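Local coordinates for protein 2-oxoadipate dioxygenase/decarboxylase (Pseudomonas putida, PDB 6W1G) that catalyses the iron(II)- and oxygen-dependent decarboxylation and hydroxylation of 2-oxoadipate to (R)-2-hydroxyglutarate, a step of D-lysine catabolism, at residues Ala104-Val108 against His210-Ala214; Gln194-Ala200 against Glu274-Phe278; Ala300-Gly306 against Gln354-Tyr358; Leu348-Arg352 against His390-Leu394. All coordinates share one frame; numbering follows the deposited sequence.

Contacts 1 and 2 lie at one side of the chain's centre, and contact 4 at the other with contact 3 beside it. Contacts 1 and 3 are partly buried; contacts 2 and 4 are at the surface. Contact 1 is the nearest to the substrate site and is made of apolar and CH-pi contacts without a hydrogen bond across it. Contact 2 joins a loop to a strand end by a backbone bridge. Contacts 3 and 4 are neighbours: Ala301 N meets Leu394 O and Tyr358 O meets Leu394 N, both probable hydrogen bonds, and both contacts involve helix 348-353 or the turn that ends it. Contact 3 is rich in hydrogen bonds, whereas contact 4 relies on packing round one phenylalanine ring.

Contact 1: Ala104-Val108 against His210-Ala214; sequences AGVPV and HRLIA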
loop_
_atom_site.group_PDB
_atom_site.type_symbol
_atom_site.label_atom_id
_atom_site.label_comp_id
_atom_site.label_asym_id
_atom_site.label_seq_id
_atom_site.Cartn_x
_atom_site.Cartn_y
_atom_site.Cartn_z
ATOM N N ALA A 104 4.366 7.450 17.756
ATOM C CA ALA A 104 4.231 8.799 17.228
ATOM C C ALA A 104 3.001 9.524 17.755
ATOM O O ALA A 104 2.628 10.559 17.199
ATOM C CB ALA A 104 4.186 8.763 15.696
ATOM N N GLY A 105 2.361 9.004 18.797
ATOM C CA GLY A 105 1.234 9.655 19.432
ATOM C C GLY A 105 -0.113 9.444 18.770
ATOM O O GLY A 105 -1.108 10.004 19.246
ATOM N N VAL A 106 -0.180 8.686 17.680
ATOM C CA VAL A 106 -1.442 8.386 17.003
ATOM C C VAL A 106 -1.980 7.055 17.517
ATOM O O VAL A 106 -1.269 6.037 17.462
ATOM C CB VAL A 106 -1.261 8.326 15.478
ATOM C CG1 VAL A 106 -2.612 8.165 14.785
ATOM C CG2 VAL A 106 -0.522 9.560 14.969
ATOM N N PRO A 107 -3.221 6.998 18.010
ATOM C CA PRO A 107 -3.700 5.790 18.715
ATOM C C PRO A 107 -4.204 4.687 17.778
ATOM O O PRO A 107 -5.335 4.206 17.899
ATOM C CB PRO A 107 -4.816 6.363 19.601
ATOM C CG PRO A 107 -5.385 7.468 18.780
ATOM C CD PRO A 107 -4.177 8.115 18.129
ATOM N N VAL A 108 -3.338 4.252 16.856
ATOM C CA VAL A 108 -3.651 3.159 15.952
ATOM C C VAL A 108 -2.436 2.244 15.782
ATOM O O VAL A 108 -1.285 2.646 15.972
ATOM C CB VAL A 108 -4.123 3.603 14.537
ATOM C CG1 VAL A 108 -5.413 4.434 14.568
ATOM C CG2 VAL A 108 -3.013 4.350 13.805
ATOM N N HIS A 210 -8.684 13.170 19.720
ATOM C CA HIS A 210 -7.863 12.970 18.538
ATOM C C HIS A 210 -8.809 12.941 17.347
ATOM O O HIS A 210 -9.857 12.295 17.410
ATOM C CB HIS A 210 -7.082 11.644 18.637
ATOM C CG HIS A 210 -5.829 11.621 17.825
ATOM N ND1 HIS A 210 -5.838 11.427 16.462
ATOM C CD2 HIS A 210 -4.532 11.786 18.175
ATOM C CE1 HIS A 210 -4.598 11.464 16.005
ATOM N NE2 HIS A 210 -3.788 11.699 17.024
ATOM N N ARG A 211 -8.449 13.654 16.273
ATOM C CA ARG A 211 -9.309 13.661 15.097
ATOM C C ARG A 211 -9.597 12.248 14.627
ATOM O O ARG A 211 -10.693 11.965 14.132
ATOM C CB ARG A 211 -8.678 14.473 13.968
ATOM C CG ARG A 211 -7.320 13.976 13.515
ATOM C CD ARG A 211 -6.368 15.138 13.193
ATOM N NE ARG A 211 -6.832 15.970 12.085
ATOM C CZ ARG A 211 -6.194 16.131 10.924
ATOM N NH1 ARG A 211 -6.720 16.917 9.991
ATOM N NH2 ARG A 211 -5.036 15.530 10.693
ATOM N N LEU A 212 -8.636 11.338 14.786
ATOM C CA LEU A 212 -8.827 9.966 14.337
ATOM C C LEU A 212 -9.884 9.239 15.158
ATOM O O LEU A 212 -10.625 8.408 14.626
ATOM C CB LEU A 212 -7.495 9.229 14.400
ATOM C CG LEU A 212 -7.466 7.893 13.673
ATOM C CD1 LEU A 212 -6.090 7.600 13.129
ATOM C CD2 LEU A 212 -7.926 6.799 14.628
ATOM N N ILE A 213 -9.995 9.555 16.442
ATOM C CA ILE A 213 -11.020 8.913 17.254
ATOM C C ILE A 213 -12.410 9.273 16.748
ATOM O O ILE A 213 -13.286 8.412 16.662
ATOM C CB ILE A 213 -10.807 9.271 18.737
ATOM C CG1 ILE A 213 -9.470 8.681 19.212
ATOM C CG2 ILE A 213 -11.955 8.796 19.592
ATOM C CD1 ILE A 213 -9.019 9.192 20.563
ATOM N N ALA A 214 -12.637 10.549 16.404
ATOM C CA ALA A 214 -13.931 10.925 15.849
ATOM C C ALA A 214 -14.176 10.269 14.487
ATOM O O ALA A 214 -15.284 9.790 14.211
ATOM C CB ALA A 214 -14.048 12.440 15.738
#
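Pro107 lays its CD carbon over the centre of the His210 ring, a CH-pi contact of 3.7 Å from CD to the ring centroid, 10° off the normal. The imidazole is turned and held by its own helix: ND1 accepts, in the ring plane, from Leu212 N at 3.3 Å, making His210 the N-cap of helix 211-217. With CG anti to the backbone N (chi1 -155°), the ring folds back toward that amide while offering a face to the proline. Pro107 is also the centre of an inverse gamma turn, closed by Val108 N on Val106 O at 2.8 Å, which its restricted phi suits.

Most of the remaining contacts are aliphatic. Val106 CG1 sits 3.9 Å from Leu212 CD1, and Val108 CG1 presses against Leu212 CD2 at 3.5 Å, tighter than usual. Leu212 carries an unusual chi2 of 149°, consistent with strain in this packing. Its side chain also touches Leu133 of strand 127-133 and lies about 4 Å from that of Arg74, which binds 2-oxoadipate and is thought to matter for specificity. With no hydrogen bond across it, the contact rests on shape and dispersion, the loop's backbone bonding instead to Arg134 and Leu101.

Contact 2: Gln194-Ala200 against Glu274-Phe278; sequences QDATVTA and ETVAF
Ala277 is pinned to the 194-200 loop through both sides of its peptide backbone. Its N donates to Gln194 O at 2.9 Å in an almost straight bond (178°), and its O accepts from Ala196 N at 2.8 Å. Together these form a single parallel beta bridge between Asp195 and Ala277, so the loop adds one strand-like step just past the end of strand 264-275. Next to it, Thr275 O is buried against Gln194 CB without a polar partner. A water lies 2.8 Å from Ala196 O and 3.0 Å from Phe278 O, spanning the two backbones.

The Phe278 ring, with CG anti to the carbonyl carbon (chi1 -43°), is turned onto Ala200, whose CA stands over its middle, 3.7 Å from the centroid in a CH-pi contact. Small methyls suit this close fit: Ala196 CB meets Phe278 CD1 at 3.8 Å and Val276 CG1 at 3.9 Å. A polar neighbour, Val198 O, lies at the ring edge, 3.3 Å from Phe278 CD1.

Thr199 caps helix 200-209, whose Tyr203 meets Phe278 edge-to-face. Val276 reaches Phe219 and Thr289, the latter on strand 288-298, the antiparallel partner of strand 264-275, and Val198 packs on Ile150 of helix 141-153.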
loop_
_atom_site.group_PDB
_atom_site.type_symbol
_atom_site.label_atom_id
_atom_site.label_comp_id
_atom_site.label_asym_id
_atom_site.label_seq_id
_atom_site.Cartn_x
_atom_site.Cartn_y
_atom_site.Cartn_z
ATOM N N GLN A 194 -22.957 10.406 5.622
ATOM C CA GLN A 194 -22.846 11.717 6.279
ATOM C C GLN A 194 -23.497 11.752 7.658
ATOM O O GLN A 194 -23.125 12.601 8.476
ATOM C CB GLN A 194 -23.380 12.842 5.395
ATOM C CG GLN A 194 -24.841 12.845 5.172
ATOM C CD GLN A 194 -25.301 14.159 4.562
ATOM O OE1 GLN A 194 -24.683 14.681 3.632
ATOM N NE2 GLN A 194 -26.371 14.716 5.108
ATOM N N ASP A 195 -24.426 10.848 7.950
ATOM C CA ASP A 195 -25.141 10.884 9.223
ATOM C C ASP A 195 -24.283 10.235 10.308
ATOM O O ASP A 195 -24.074 9.018 10.309
ATOM C CB ASP A 195 -26.499 10.197 9.091
ATOM C CG ASP A 195 -27.578 11.111 8.504
ATOM O OD1 ASP A 195 -27.359 11.721 7.432
ATOM O OD2 ASP A 195 -28.665 11.198 9.112
ATOM N N ALA A 196 -23.775 11.050 11.226
ATOM C CA ALA A 196 -23.001 10.539 12.345
ATOM C C ALA A 196 -23.876 9.722 13.295
ATOM O O ALA A 196 -25.104 9.839 13.336
ATOM C CB ALA A 196 -22.416 11.689 13.159
ATOM N N THR A 197 -23.203 8.899 14.090
ATOM C CA THR A 197 -23.836 8.055 15.083
ATOM C C THR A 197 -23.852 8.698 16.463
ATOM O O THR A 197 -24.291 8.055 17.424
ATOM C CB THR A 197 -23.060 6.735 15.159
ATOM O OG1 THR A 197 -21.775 6.970 15.751
ATOM C CG2 THR A 197 -22.837 6.176 13.766
ATOM N N VAL A 198 -23.416 9.948 16.579
ATOM C CA VAL A 198 -23.228 10.620 17.852
ATOM C C VAL A 198 -23.858 12.000 17.758
ATOM O O VAL A 198 -24.165 12.501 16.675
ATOM C CB VAL A 198 -21.731 10.731 18.217
ATOM C CG1 VAL A 198 -21.164 9.350 18.452
ATOM C CG2 VAL A 198 -20.959 11.470 17.117
ATOM N N THR A 199 -24.075 12.599 18.928
ATOM C CA THR A 199 -24.522 13.978 18.989
ATOM C C THR A 199 -23.354 14.904 18.673
ATOM O O THR A 199 -22.184 14.514 18.724
ATOM C CB THR A 199 -25.048 14.307 20.388
ATOM O OG1 THR A 199 -23.966 14.235 21.327
ATOM C CG2 THR A 199 -26.153 13.336 20.791
ATOM N N ALA A 200 -23.679 16.155 18.355
ATOM C CA ALA A 200 -22.630 17.142 18.118
ATOM C C ALA A 200 -21.713 17.253 19.329
ATOM O O ALA A 200 -20.490 17.373 19.189
ATOM C CB ALA A 200 -23.256 18.503 17.810
ATOM N N GLU A 274 -16.305 17.699 3.427
ATOM C CA GLU A 274 -17.575 17.014 3.635
ATOM C C GLU A 274 -18.321 17.619 4.822
ATOM O O GLU A 274 -17.760 18.314 5.672
ATOM C CB GLU A 274 -17.352 15.524 3.867
ATOM C CG GLU A 274 -17.497 14.708 2.578
ATOM C CD GLU A 274 -18.917 14.774 1.979
ATOM O OE1 GLU A 274 -19.819 15.373 2.596
ATOM O OE2 GLU A 274 -19.128 14.194 0.884
ATOM N N THR A 275 -19.610 17.361 4.856
ATOM C CA THR A 275 -20.448 17.794 5.964
ATOM C C THR A 275 -20.833 16.562 6.760
ATOM O O THR A 275 -21.015 15.481 6.194
ATOM C CB THR A 275 -21.649 18.560 5.433
ATOM O OG1 THR A 275 -22.172 17.857 4.308
ATOM C CG2 THR A 275 -21.195 19.956 5.001
ATOM N N VAL A 276 -20.864 16.717 8.070
ATOM C CA VAL A 276 -21.266 15.664 8.991
ATOM C C VAL A 276 -22.558 16.123 9.638
ATOM O O VAL A 276 -22.635 17.253 10.138
ATOM C CB VAL A 276 -20.194 15.449 10.069
ATOM C CG1 VAL A 276 -20.568 14.271 10.966
ATOM C CG2 VAL A 276 -18.825 15.268 9.457
ATOM N N ALA A 277 -23.564 15.260 9.637
ATOM C CA ALA A 277 -24.857 15.596 10.215
ATOM C C ALA A 277 -25.092 14.838 11.513
ATOM O O ALA A 277 -24.870 13.633 11.583
ATOM C CB ALA A 277 -25.971 15.224 9.242
ATOM N N PHE A 278 -25.575 15.549 12.528
ATOM C CA PHE A 278 -25.965 14.919 13.790
ATOM C C PHE A 278 -27.474 14.929 14.006
ATOM O O PHE A 278 -28.215 14.259 13.286
ATOM C CB PHE A 278 -25.305 15.631 14.959
ATOM C CG PHE A 278 -23.865 15.962 14.728
ATOM C CD1 PHE A 278 -22.889 15.011 14.946
ATOM C CD2 PHE A 278 -23.482 17.220 14.287
ATOM C CE1 PHE A 278 -21.558 15.308 14.746
ATOM C CE2 PHE A 278 -22.146 17.516 14.083
ATOM C CZ PHE A 278 -21.185 16.555 14.315
HETATM O O HOH W 1 -27.008 11.713 12.401
#

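Contact 3: Ala300-Gly306 against Gln354-Tyr358; sequences AALTPKG and QGLAY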
loop_
_atom_site.group_PDB
_atom_site.type_symbol
_atom_site.label_atom_id
_atom_site.label_comp_id
_atom_site.label_asym_id
_atom_site.label_seq_id
_atom_site.Cartn_x
_atom_site.Cartn_y
_atom_site.Cartn_z
ATOM N N ALA A 300 11.932 -0.005 -5.379
ATOM C CA ALA A 300 12.454 -1.321 -5.048
ATOM C C ALA A 300 12.188 -1.700 -3.605
ATOM O O ALA A 300 12.424 -0.936 -2.660
ATOM C CB ALA A 300 13.950 -1.325 -5.282
ATOM N N ALA A 301 11.824 -2.964 -3.417
ATOM C CA ALA A 301 11.800 -3.556 -2.093
ATOM C C ALA A 301 13.230 -3.696 -1.579
ATOM O O ALA A 301 14.132 -4.113 -2.303
ATOM C CB ALA A 301 11.136 -4.918 -2.199
ATOM N N LEU A 302 13.428 -3.359 -0.308
ATOM C CA LEU A 302 14.735 -3.415 0.350
ATOM C C LEU A 302 14.876 -4.645 1.225
ATOM O O LEU A 302 13.926 -5.096 1.866
ATOM C CB LEU A 302 14.971 -2.170 1.189
ATOM C CG LEU A 302 14.965 -0.861 0.441
ATOM C CD1 LEU A 302 15.315 0.296 1.339
ATOM C CD2 LEU A 302 15.921 -0.957 -0.772
ATOM N N THR A 303 16.092 -5.186 1.250
ATOM C CA THR A 303 16.456 -6.245 2.164
ATOM C C THR A 303 16.566 -5.657 3.588
ATOM O O THR A 303 16.581 -4.453 3.767
ATOM C CB THR A 303 17.826 -6.808 1.746
ATOM O OG1 THR A 303 18.739 -5.742 1.874
ATOM C CG2 THR A 303 17.767 -7.322 0.318
ATOM N N PRO A 304 16.766 -6.499 4.598
ATOM C CA PRO A 304 17.081 -5.980 5.946
ATOM C C PRO A 304 18.246 -5.018 5.947
ATOM O O PRO A 304 18.202 -3.964 6.579
ATOM C CB PRO A 304 17.324 -7.256 6.767
ATOM C CG PRO A 304 16.448 -8.280 6.103
ATOM C CD PRO A 304 16.515 -7.938 4.602
ATOM N N LYS A 305 19.288 -5.349 5.186
ATOM C CA LYS A 305 20.440 -4.467 5.096
ATOM C C LYS A 305 20.078 -3.127 4.471
ATOM O O LYS A 305 20.532 -2.077 4.947
ATOM C CB LYS A 305 21.559 -5.156 4.320
ATOM C CG LYS A 305 22.816 -4.302 4.180
ATOM C CD LYS A 305 23.829 -5.031 3.310
ATOM C CE LYS A 305 25.076 -4.209 3.081
ATOM N NZ LYS A 305 26.062 -4.956 2.246
ATOM N N GLY A 306 19.327 -3.144 3.361
ATOM C CA GLY A 306 18.909 -1.899 2.738
ATOM C C GLY A 306 18.013 -1.082 3.639
ATOM O O GLY A 306 18.095 0.148 3.636
ATOM N N GLN A 354 25.706 -5.338 -3.362
ATOM C CA GLN A 354 25.747 -5.046 -1.939
ATOM C C GLN A 354 24.555 -5.604 -1.187
ATOM O O GLN A 354 24.477 -5.422 0.036
ATOM C CB GLN A 354 25.870 -3.541 -1.735
ATOM C CG GLN A 354 27.165 -2.971 -2.207
ATOM C CD GLN A 354 27.254 -1.470 -1.935
ATOM O OE1 GLN A 354 26.878 -0.999 -0.867
ATOM N NE2 GLN A 354 27.734 -0.739 -2.893
ATOM N N GLY A 355 23.630 -6.274 -1.860
ATOM C CA GLY A 355 22.524 -6.920 -1.171
ATOM C C GLY A 355 21.589 -5.941 -0.500
ATOM O O GLY A 355 21.090 -6.224 0.602
ATOM N N LEU A 356 21.338 -4.793 -1.144
ATOM C CA LEU A 356 20.498 -3.768 -0.543
ATOM C C LEU A 356 19.035 -3.868 -0.924
ATOM O O LEU A 356 18.163 -3.355 -0.211
ATOM C CB LEU A 356 21.016 -2.376 -0.927
ATOM C CG LEU A 356 22.437 -2.112 -0.427
ATOM C CD1 LEU A 356 22.938 -0.846 -1.002
ATOM C CD2 LEU A 356 22.498 -2.073 1.066
ATOM N N ALA A 357 18.728 -4.486 -2.050
ATOM C CA ALA A 357 17.391 -4.569 -2.585
ATOM C C ALA A 357 17.146 -5.970 -3.102
ATOM O O ALA A 357 18.087 -6.712 -3.375
ATOM C CB ALA A 357 17.137 -3.586 -3.700
ATOM N N TYR A 358 15.875 -6.335 -3.230
ATOM C CA TYR A 358 15.483 -7.597 -3.856
ATOM C C TYR A 358 15.293 -7.381 -5.351
ATOM O O TYR A 358 14.892 -6.305 -5.794
ATOM C CB TYR A 358 14.166 -8.112 -3.243
ATOM C CG TYR A 358 14.315 -8.527 -1.822
ATOM C CD1 TYR A 358 14.920 -9.717 -1.482
ATOM C CD2 TYR A 358 13.825 -7.717 -0.792
ATOM C CE1 TYR A 358 15.044 -10.093 -0.160
ATOM C CE2 TYR A 358 13.920 -8.080 0.525
ATOM C CZ TYR A 358 14.557 -9.281 0.849
ATOM O OH TYR A 358 14.713 -9.641 2.160
HETATM O O HOH W 2 26.922 -2.154 1.520
#
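Thr303 and Gly355 bring a helix start and a helix end together: Thr303 is the N-cap of helix 304-321, and Gly355, with the positive phi that glycine tolerates best, completes the Schellman motif closing helix 348-353. Next to them Leu302 and Ala357 form an antiparallel, non-hydrogen-bonded bridge pair, flanked by Tyr358 N to Ala301 O (3.0 Å) and Thr303 N to Leu356 O (3.1 Å).

The main bump is the Thr303 side chain, set in the hollow between Gly355 O and the Tyr358 ring. Its OG1 lies between the backbone N and the carbonyl carbon (chi1 62°), from where it donates to Gly355 O at 2.7 Å and accepts from Gly306 N. That torsion also swings CG2 over the centre of the Tyr358 ring, 3.8 Å from the centroid. A valine here would probably leave both Gly355 O and Gly306 N without their hydroxyl partner, weakening the cap. Pro304 adds its CD beside Tyr358 OH, while Leu441 of helix 440-458 touches both residues.

Lys305 runs fully extended along the outside. Its CG rests on Leu356 CD2 at 3.8 Å, and NZ donates to Gln354 O at 2.8 Å, where its positive charge would probably interact favourably with the negative end of the helix dipole.

Gly306 is the hollow that receives the Leu356 carbonyl. Glycine suits the place because that oxygen occupies the space where a beta carbon would lie, and Gly306 CA makes a CA-H...O contact of 3.4 Å with Leu356 O.

Contact 4: Leu348-Arg352 against His390-Leu394; sequences LAQMR and HFEAL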
loop_
_atom_site.group_PDB
_atom_site.type_symbol
_atom_site.label_atom_id
_atom_site.label_comp_id
_atom_site.label_asym_id
_atom_site.label_seq_id
_atom_site.Cartn_x
_atom_site.Cartn_y
_atom_site.Cartn_z
ATOM N N LEU A 348 21.961 0.224 -10.059
ATOM C CA LEU A 348 21.263 -1.050 -9.833
ATOM C C LEU A 348 22.239 -2.189 -9.603
ATOM O O LEU A 348 22.001 -3.058 -8.748
ATOM C CB LEU A 348 20.391 -1.432 -11.021
ATOM C CG LEU A 348 18.935 -0.996 -11.095
ATOM C CD1 LEU A 348 18.265 -1.711 -12.254
ATOM C CD2 LEU A 348 18.230 -1.276 -9.795
ATOM N N ALA A 349 23.342 -2.226 -10.359
ATOM C CA ALA A 349 24.328 -3.268 -10.136
ATOM C C ALA A 349 24.865 -3.276 -8.702
ATOM O O ALA A 349 25.122 -4.352 -8.136
ATOM C CB ALA A 349 25.447 -3.180 -11.172
ATOM N N GLN A 350 25.156 -2.094 -8.142
ATOM C CA GLN A 350 25.670 -2.024 -6.770
ATOM C C GLN A 350 24.585 -2.357 -5.766
ATOM O O GLN A 350 24.860 -2.951 -4.733
ATOM C CB GLN A 350 26.242 -0.650 -6.507
ATOM C CG GLN A 350 27.583 -0.442 -7.140
ATOM C CD GLN A 350 28.717 -1.238 -6.506
ATOM O OE1 GLN A 350 28.624 -1.815 -5.428
ATOM N NE2 GLN A 350 29.835 -1.220 -7.169
ATOM N N MET A 351 23.343 -1.927 -6.018
ATOM C CA MET A 351 22.270 -2.316 -5.134
ATOM C C MET A 351 22.138 -3.827 -5.062
ATOM O O MET A 351 21.848 -4.390 -4.001
ATOM C CB MET A 351 20.949 -1.718 -5.634
ATOM C CG MET A 351 20.852 -0.197 -5.524
ATOM S SD MET A 351 19.563 0.594 -6.483
ATOM C CE MET A 351 18.074 -0.037 -5.741
ATOM N N ARG A 352 22.355 -4.497 -6.190
ATOM C CA ARG A 352 22.365 -5.941 -6.226
ATOM C C ARG A 352 23.581 -6.524 -5.514
ATOM O O ARG A 352 23.442 -7.402 -4.651
ATOM C CB ARG A 352 22.273 -6.387 -7.671
ATOM C CG ARG A 352 22.297 -7.874 -7.812
ATOM C CD ARG A 352 22.209 -8.343 -9.304
ATOM N NE ARG A 352 22.706 -9.728 -9.303
ATOM C CZ ARG A 352 23.920 -10.155 -9.587
ATOM N NH1 ARG A 352 24.935 -9.403 -10.018
ATOM N NH2 ARG A 352 24.139 -11.469 -9.514
ATOM N N HIS A 390 18.728 -10.931 -17.488
ATOM C CA HIS A 390 18.488 -9.529 -17.179
ATOM C C HIS A 390 17.825 -9.442 -15.803
ATOM O O HIS A 390 17.020 -10.290 -15.468
ATOM C CB HIS A 390 17.507 -8.968 -18.233
ATOM C CG HIS A 390 17.229 -7.524 -18.069
ATOM N ND1 HIS A 390 18.054 -6.556 -18.577
ATOM C CD2 HIS A 390 16.260 -6.883 -17.386
ATOM C CE1 HIS A 390 17.570 -5.361 -18.256
ATOM N NE2 HIS A 390 16.501 -5.537 -17.497
ATOM N N PHE A 391 18.180 -8.434 -15.018
ATOM C CA PHE A 391 17.576 -8.230 -13.719
ATOM C C PHE A 391 16.942 -6.856 -13.586
ATOM O O PHE A 391 17.396 -5.873 -14.183
ATOM C CB PHE A 391 18.564 -8.514 -12.576
ATOM C CG PHE A 391 19.739 -7.574 -12.501
ATOM C CD1 PHE A 391 19.707 -6.416 -11.738
ATOM C CD2 PHE A 391 20.900 -7.847 -13.149
ATOM C CE1 PHE A 391 20.841 -5.600 -11.658
ATOM C CE2 PHE A 391 22.001 -7.001 -13.084
ATOM C CZ PHE A 391 21.953 -5.885 -12.335
ATOM N N GLU A 392 15.887 -6.805 -12.789
ATOM C CA GLU A 392 15.252 -5.556 -12.391
ATOM C C GLU A 392 14.906 -5.650 -10.925
ATOM O O GLU A 392 14.680 -6.750 -10.411
ATOM C CB GLU A 392 13.981 -5.245 -13.176
ATOM C CG GLU A 392 14.142 -4.983 -14.688
ATOM C CD GLU A 392 14.894 -3.697 -15.050
ATOM O OE1 GLU A 392 15.114 -2.829 -14.182
ATOM O OE2 GLU A 392 15.217 -3.569 -16.262
ATOM N N ALA A 393 14.815 -4.508 -10.252
ATOM C CA ALA A 393 14.390 -4.554 -8.870
ATOM C C ALA A 393 12.967 -5.081 -8.742
ATOM O O ALA A 393 12.108 -4.858 -9.595
ATOM C CB ALA A 393 14.482 -3.173 -8.236
ATOM N N LEU A 394 12.733 -5.771 -7.634
ATOM C CA LEU A 394 11.411 -6.234 -7.242
ATOM C C LEU A 394 10.642 -5.086 -6.625
ATOM O O LEU A 394 11.119 -4.513 -5.646
ATOM C CB LEU A 394 11.583 -7.352 -6.230
ATOM C CG LEU A 394 10.281 -7.962 -5.699
ATOM C CD1 LEU A 394 9.455 -8.582 -6.764
ATOM C CD2 LEU A 394 10.622 -8.946 -4.573
#
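Glu392, whose OE1 faces CD1 of one Leu348 conformer, takes a hydrogen bond on its other oxygen: His390 NE2 donates to Glu392 OE2 at 2.7 Å, nearly straight at 173°. Glu392 OE2 lies in the imidazole plane, while His390 NE2 meets the carboxylate from above its plane. Trp58 of helix 50-59 stacks on His390 and touches Glu392.

Phe391 and Ala393 point the other way, toward helix 348-353. Segment 348-352 of that helix crosses strand segment 390-393 at 82°, their axes 9.6 Å apart, packing against a two-stranded antiparallel sheet completed by strand 359-363. Phe391 carries most of the contact, its CG between the backbone N and the carbonyl carbon (chi1 65°), which sends the ring out to the helix. Arg352 CD lies over the ring centre, 3.8 Å from the centroid, and the ring edge meets Leu348 O and Ala349 CA. An alanine in place of Phe391 is likely to leave Arg352 CD without the ring face it rests on.

An arginine suits this position because its aliphatic stem covers the ring while NE bonds Tyr361 OH and NH1 bonds Gln381 OE1. Arg352 CZ, 5.4 Å from the Phe391 ring centroid, adds at most a weak cation-pi attraction.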